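Local coordinates for protein transcriptional regulator, MarR family (Methanosarcina mazei, PDB 3S2W) that probably binds DNA as a transcription factor of the MarR family, using a winged helix-turn-helix fold in each subunit of a two-fold symmetric pair, at the interface of chains A and B. Numbering follows the deposited sequence. Chains: chain A/B, Transcriptional regulator, MarR family.

Contact 1: the interface of chains A and B. Residues chain A 125-126, 129, 133, 141-142, 145, 148; chain B 20-24.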
# COMPACT_ATOMS: atom_id res chain seq x y z
N ALA A 125 -5.45 9.49 -11.58
CA ALA A 125 -4.25 9.47 -10.75
C ALA A 125 -3.85 10.89 -10.35
O ALA A 125 -3.31 11.12 -9.28
CB ALA A 125 -3.08 8.78 -11.49
N SER A 126 -4.14 11.85 -11.20
CA SER A 126 -3.77 13.23 -10.92
C SER A 126 -4.65 13.79 -9.84
O SER A 126 -4.17 14.49 -8.95
CB SER A 126 -3.88 14.10 -12.18
OG SER A 126 -2.89 13.74 -13.12
N GLY A 129 -3.40 12.68 -6.57
CA GLY A 129 -2.20 13.38 -6.15
C GLY A 129 -2.54 14.78 -5.69
O GLY A 129 -1.94 15.33 -4.75
N PHE A 133 -1.66 16.68 -2.26
CA PHE A 133 -0.75 17.82 -2.21
C PHE A 133 -1.39 19.12 -1.73
O PHE A 133 -0.71 20.13 -1.59
CB PHE A 133 -0.16 18.07 -3.60
CG PHE A 133 0.99 17.18 -3.95
CD1 PHE A 133 1.92 16.81 -3.00
CD2 PHE A 133 1.16 16.73 -5.24
CE1 PHE A 133 3.00 16.00 -3.34
CE2 PHE A 133 2.23 15.92 -5.58
CZ PHE A 133 3.15 15.55 -4.62
N ARG A 141 5.93 20.29 -3.32
CA ARG A 141 5.53 19.10 -4.06
C ARG A 141 6.77 18.45 -4.64
O ARG A 141 6.88 17.22 -4.74
CB ARG A 141 4.58 19.47 -5.19
CG ARG A 141 3.21 19.84 -4.73
CD ARG A 141 2.39 20.56 -5.81
NE ARG A 141 1.22 21.17 -5.17
CZ ARG A 141 -0.04 20.94 -5.53
NH1 ARG A 141 -1.01 21.54 -4.86
NH2 ARG A 141 -0.33 20.14 -6.55
N ARG A 142 7.73 19.27 -5.04
CA ARG A 142 8.86 18.76 -5.78
C ARG A 142 9.78 17.95 -4.88
O ARG A 142 10.21 16.87 -5.25
CB ARG A 142 9.64 19.87 -6.47
CG ARG A 142 10.79 19.37 -7.34
CD ARG A 142 10.30 18.82 -8.67
NE ARG A 142 9.70 17.50 -8.56
CZ ARG A 142 10.38 16.36 -8.65
NH1 ARG A 142 9.75 15.19 -8.54
NH2 ARG A 142 11.69 16.40 -8.84
N THR A 145 8.25 14.59 -3.63
CA THR A 145 8.27 13.59 -4.68
C THR A 145 9.69 13.09 -4.84
O THR A 145 9.95 11.92 -4.97
CB THR A 145 7.79 14.16 -6.03
OG1 THR A 145 6.49 14.74 -5.86
CG2 THR A 145 7.66 13.06 -7.02
N LEU A 148 10.34 10.74 -1.84
CA LEU A 148 9.68 9.46 -2.08
C LEU A 148 10.41 8.59 -3.11
O LEU A 148 10.38 7.37 -3.03
CB LEU A 148 8.24 9.69 -2.51
CG LEU A 148 7.23 9.25 -1.45
CD1 LEU A 148 7.83 9.31 -0.07
CD2 LEU A 148 6.02 10.12 -1.51
N ASP B 20 4.10 15.10 -11.25
CA ASP B 20 4.19 14.90 -9.79
C ASP B 20 2.91 14.39 -9.14
O ASP B 20 2.97 13.54 -8.26
CB ASP B 20 4.61 16.18 -9.05
CG ASP B 20 6.10 16.27 -8.86
OD1 ASP B 20 6.80 15.33 -9.30
OD2 ASP B 20 6.55 17.29 -8.29
N LYS B 21 1.76 14.94 -9.52
CA LYS B 21 0.51 14.50 -8.95
C LYS B 21 0.29 13.02 -9.24
O LYS B 21 -0.15 12.26 -8.38
CB LYS B 21 -0.66 15.34 -9.47
CG LYS B 21 -0.64 16.80 -9.04
CD LYS B 21 -1.71 17.58 -9.82
CE LYS B 21 -1.61 19.09 -9.58
NZ LYS B 21 -2.58 19.89 -10.43
N GLU B 22 0.62 12.59 -10.46
CA GLU B 22 0.39 11.20 -10.87
C GLU B 22 1.37 10.27 -10.21
O GLU B 22 1.03 9.15 -9.84
CB GLU B 22 0.52 11.03 -12.38
CG GLU B 22 -0.51 11.78 -13.19
CD GLU B 22 -0.38 11.48 -14.66
OE1 GLU B 22 0.29 10.47 -14.99
OE2 GLU B 22 -0.93 12.25 -15.48
N PHE B 23 2.60 10.73 -10.06
CA PHE B 23 3.65 9.84 -9.59
C PHE B 23 3.61 9.63 -8.08
O PHE B 23 4.18 8.67 -7.57
CB PHE B 23 5.01 10.38 -10.01
CG PHE B 23 6.16 9.67 -9.35
CD1 PHE B 23 6.58 8.43 -9.80
CD2 PHE B 23 6.81 10.25 -8.26
CE1 PHE B 23 7.64 7.77 -9.18
CE2 PHE B 23 7.88 9.60 -7.63
CZ PHE B 23 8.29 8.36 -8.09
N ILE B 24 2.96 10.52 -7.35
CA ILE B 24 2.93 10.36 -5.90
C ILE B 24 2.09 9.12 -5.51
O ILE B 24 2.48 8.37 -4.63
CB ILE B 24 2.55 11.66 -5.15
CG1 ILE B 24 3.14 11.61 -3.76
CG2 ILE B 24 1.06 11.93 -5.16
CD1 ILE B 24 4.65 11.56 -3.85
O HOH W 1 -1.41 9.58 -8.02
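A:Arg142 and B:Asp20 form the main polar link of this patch. The guanidinium takes the carboxylate side-on, with one nitrogen to each oxygen. A:Arg142 NE gives a nearly straight hydrogen bond to B:Asp20 OD2 (3.2 Å, 174° at H). A:Arg142 NH1 lies 3.0 Å from B:Asp20 OD1 in a more bent hydrogen bond that is also a salt bridge. Both oxygens use their syn lone pairs. The two planes are turned 31° apart, so OD2 sits in the guanidinium plane and OD1 is tilted from it. The arginine has CG anti to its backbone N (chi1 -176°) and then bends at chi2 and chi3, which brings NE round to the acid. A:Thr145 lies against the same carboxylate. Its hydroxyl OG1 is tied to the carbonyl A:Arg141 O one turn back, at 2.7 Å.

Nearby, the ring edge of A:Phe133 faces the backbone of B:Asp20, and its tip CZ meets B:Ile24 CB at 4.0 Å. A:Arg141 CG covers one face of that ring, and the arginine's guanidinium lies over A:Phe133 CB. This arginine crosses B:Lys21 obliquely. The two would carry like charges, with A:Arg141 NH2 4.5 Å from B:Lys21 NZ, so they should repel rather than bind. A:Gly129 CA packs on B:Ile24 CG2 at 3.7 Å. A water bridges the chains, 2.8 Å from A:Ala125 O and also within bonding distance of the carbonyls B:Lys21 O and B:Glu22 O. It has two hydrogens for these three acceptors.

The patch belongs to a helical interface typical of MarR-family dimers. The first turn of B helix 20-42 enters between A helices 112-133 and 138-157.

Contact 2: the interface of chains A and B. Residues chain A 24, 28, 148, 151-152, 154-155, 158; chain B 31, 128, 131-132, 134, 136.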
# COMPACT_ATOMS: atom_id res chain seq x y z
N ILE A 24 6.29 6.34 9.47
CA ILE A 24 6.55 6.28 8.05
C ILE A 24 5.74 5.15 7.41
O ILE A 24 4.90 5.38 6.53
CB ILE A 24 8.06 6.07 7.76
CG1 ILE A 24 8.93 7.14 8.43
CG2 ILE A 24 8.31 6.12 6.28
CD1 ILE A 24 9.27 6.87 9.91
N ILE A 28 2.23 5.41 5.07
CA ILE A 28 2.28 4.83 3.73
C ILE A 28 1.19 3.79 3.49
O ILE A 28 0.44 3.89 2.52
CB ILE A 28 3.69 4.27 3.46
CG1 ILE A 28 4.66 5.46 3.32
CG2 ILE A 28 3.72 3.33 2.25
CD1 ILE A 28 6.09 5.07 3.11
N LEU A 148 10.34 10.74 -1.84
CA LEU A 148 9.68 9.46 -2.08
C LEU A 148 10.41 8.59 -3.11
O LEU A 148 10.38 7.37 -3.03
CB LEU A 148 8.24 9.69 -2.51
CG LEU A 148 7.23 9.25 -1.45
CD1 LEU A 148 7.83 9.31 -0.07
CD2 LEU A 148 6.02 10.12 -1.51
N MSE A 151 13.41 7.19 -1.18
CA MSE A 151 12.98 6.23 -0.18
C MSE A 151 12.76 4.91 -0.84
O MSE A 151 13.10 3.88 -0.28
CB MSE A 151 11.70 6.69 0.51
CG MSE A 151 11.97 7.77 1.52
SE MSE A 151 10.35 8.55 2.18
CE MSE A 151 9.46 6.95 2.83
N PHE A 152 12.22 4.94 -2.05
CA PHE A 152 11.97 3.72 -2.77
C PHE A 152 13.26 3.01 -3.19
O PHE A 152 13.38 1.79 -3.05
CB PHE A 152 11.09 3.94 -3.99
CG PHE A 152 10.80 2.66 -4.71
CD1 PHE A 152 10.26 1.58 -4.02
CD2 PHE A 152 11.11 2.51 -6.05
CE1 PHE A 152 10.01 0.37 -4.65
CE2 PHE A 152 10.86 1.31 -6.69
CZ PHE A 152 10.30 0.24 -5.99
N ASN A 154 15.91 3.15 -1.68
CA ASN A 154 16.49 2.63 -0.45
C ASN A 154 15.92 1.25 -0.15
O ASN A 154 16.64 0.36 0.30
CB ASN A 154 16.25 3.57 0.72
CG ASN A 154 17.11 4.78 0.66
OD1 ASN A 154 18.14 4.80 -0.02
ND2 ASN A 154 16.71 5.82 1.39
N GLY A 155 14.63 1.08 -0.38
CA GLY A 155 14.02 -0.22 -0.25
C GLY A 155 14.56 -1.13 -1.33
O GLY A 155 15.12 -2.19 -1.05
N ILE A 158 17.78 -3.27 -0.97
CA ILE A 158 17.84 -4.45 -0.11
C ILE A 158 16.69 -5.45 -0.31
O ILE A 158 16.47 -6.32 0.53
CB ILE A 158 17.98 -4.06 1.39
CG1 ILE A 158 16.76 -3.28 1.89
CG2 ILE A 158 19.25 -3.22 1.60
CD1 ILE A 158 15.45 -4.02 1.81
N LEU B 31 6.22 1.69 -2.45
CA LEU B 31 6.66 1.61 -1.05
C LEU B 31 5.78 0.67 -0.22
O LEU B 31 6.29 -0.10 0.58
CB LEU B 31 6.70 2.99 -0.41
CG LEU B 31 7.81 3.86 -0.99
CD1 LEU B 31 7.66 5.31 -0.53
CD2 LEU B 31 9.16 3.27 -0.61
N TRP B 128 11.88 -1.23 9.08
CA TRP B 128 11.49 -0.83 7.73
C TRP B 128 11.63 0.68 7.62
O TRP B 128 12.17 1.18 6.63
CB TRP B 128 10.07 -1.29 7.39
CG TRP B 128 9.60 -0.86 5.98
CD1 TRP B 128 8.52 -0.07 5.67
CD2 TRP B 128 10.23 -1.19 4.72
NE1 TRP B 128 8.43 0.10 4.31
CE2 TRP B 128 9.46 -0.57 3.71
CE3 TRP B 128 11.35 -1.93 4.37
CZ2 TRP B 128 9.79 -0.69 2.35
CZ3 TRP B 128 11.69 -2.06 3.01
CH2 TRP B 128 10.91 -1.43 2.02
N ILE B 131 15.24 1.78 7.20
CA ILE B 131 15.70 1.51 5.84
C ILE B 131 15.25 2.59 4.87
O ILE B 131 16.05 3.07 4.05
CB ILE B 131 15.25 0.12 5.32
CG1 ILE B 131 16.11 -0.98 5.95
CG2 ILE B 131 15.41 0.04 3.81
CD1 ILE B 131 15.38 -2.29 6.12
N LEU B 132 13.99 3.00 4.97
CA LEU B 132 13.47 4.03 4.07
C LEU B 132 14.21 5.36 4.27
O LEU B 132 14.52 6.06 3.31
CB LEU B 132 11.96 4.19 4.21
CG LEU B 132 11.14 2.97 3.73
CD1 LEU B 132 9.64 3.25 3.68
CD2 LEU B 132 11.64 2.52 2.36
N SER B 134 17.23 5.71 5.55
CA SER B 134 18.66 5.46 5.76
C SER B 134 19.60 6.52 5.18
O SER B 134 20.63 6.82 5.77
CB SER B 134 19.06 4.08 5.23
OG SER B 134 18.79 3.98 3.84
N PHE B 136 18.97 9.80 4.52
CA PHE B 136 18.60 11.20 4.76
C PHE B 136 19.32 11.79 5.95
O PHE B 136 19.65 11.09 6.90
CB PHE B 136 17.09 11.33 4.97
CG PHE B 136 16.29 10.94 3.79
CD1 PHE B 136 15.71 9.69 3.71
CD2 PHE B 136 16.14 11.82 2.73
CE1 PHE B 136 14.97 9.32 2.60
CE2 PHE B 136 15.41 11.44 1.61
CZ PHE B 136 14.82 10.20 1.55
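B:Leu31 and B:Leu132 supply the apolar centre, each set among side chains of chain A. B:Leu31 has CG anti to its carbonyl carbon (chi1 -69°) and divides its two methyls. CD2 goes to the backbone of helix 138-157, 3.6 Å from A:Phe152 CA. CD1 lies 4.0 Å from A:Ile28 CD1 and also touches the CD1 methyl of A:Leu148. B:Leu31 crosses all three of these side chains obliquely.

B:Leu132 meets A:Ile28 tip to tip through the CD1 methyls. The same B:Leu132 CD1 lies 3.8 Å from the terminal methyl CE of A:Met151, a selenomethionine. The A:Met151 chain bends at chi3 (56°) and crosses B:Leu132 at about a right angle, so CE reaches both CD1 and CB of the leucine. B:Leu132 CD2 instead faces the main-chain carbonyl of A:Met151. A:Ile24 runs antiparallel alongside the leucine, its CG2 branch toward B:Leu132 CD1. Within chain B, B:Leu132 CG lies over one face of the B:Trp128 ring, toward its rim.

Further out, B:Trp128 CH2 rests on A:Gly155 CA at 4.0 Å. A:Ile158 and B:Ile131 meet tip to tip. A:Met151 CG packs against the B:Phe136 ring atom CE1 at 3.5 Å, the two side chains crossing at about a right angle.

The polar rim lies where B helix 118-133 ends. B:Ser134 OG donates back to the carbonyl B:Ile131 O at 2.9 Å, closing the last turn. A:Asn154 has CG anti to its carbonyl carbon, which brings its amide alongside this end. The amide nitrogen A:Asn154 ND2 donates to B:Leu132 O at 2.9 Å. The acceptor lies in the amide plane, but the donor stands 48° above the plane of the leucine carbonyl.

Contact 1 and contact 2 are centred about 17 Å apart, measured between the centres of their C-alpha atoms. A:Leu148 belongs to both, and A helix 138-157 runs through both. B helix 20-42 also spans them, with its first turn in contact 1 and a residue further along in contact 2. The two patches are therefore parts of one continuous helical interface. Two-fold symmetry repeats each with the chains exchanged. Helix 112-133 of A serves contact 1, and its counterpart in B serves contact 2. Such interlocking would hold the two DNA-binding lobes in a paired arrangement, as in MarR-family dimers.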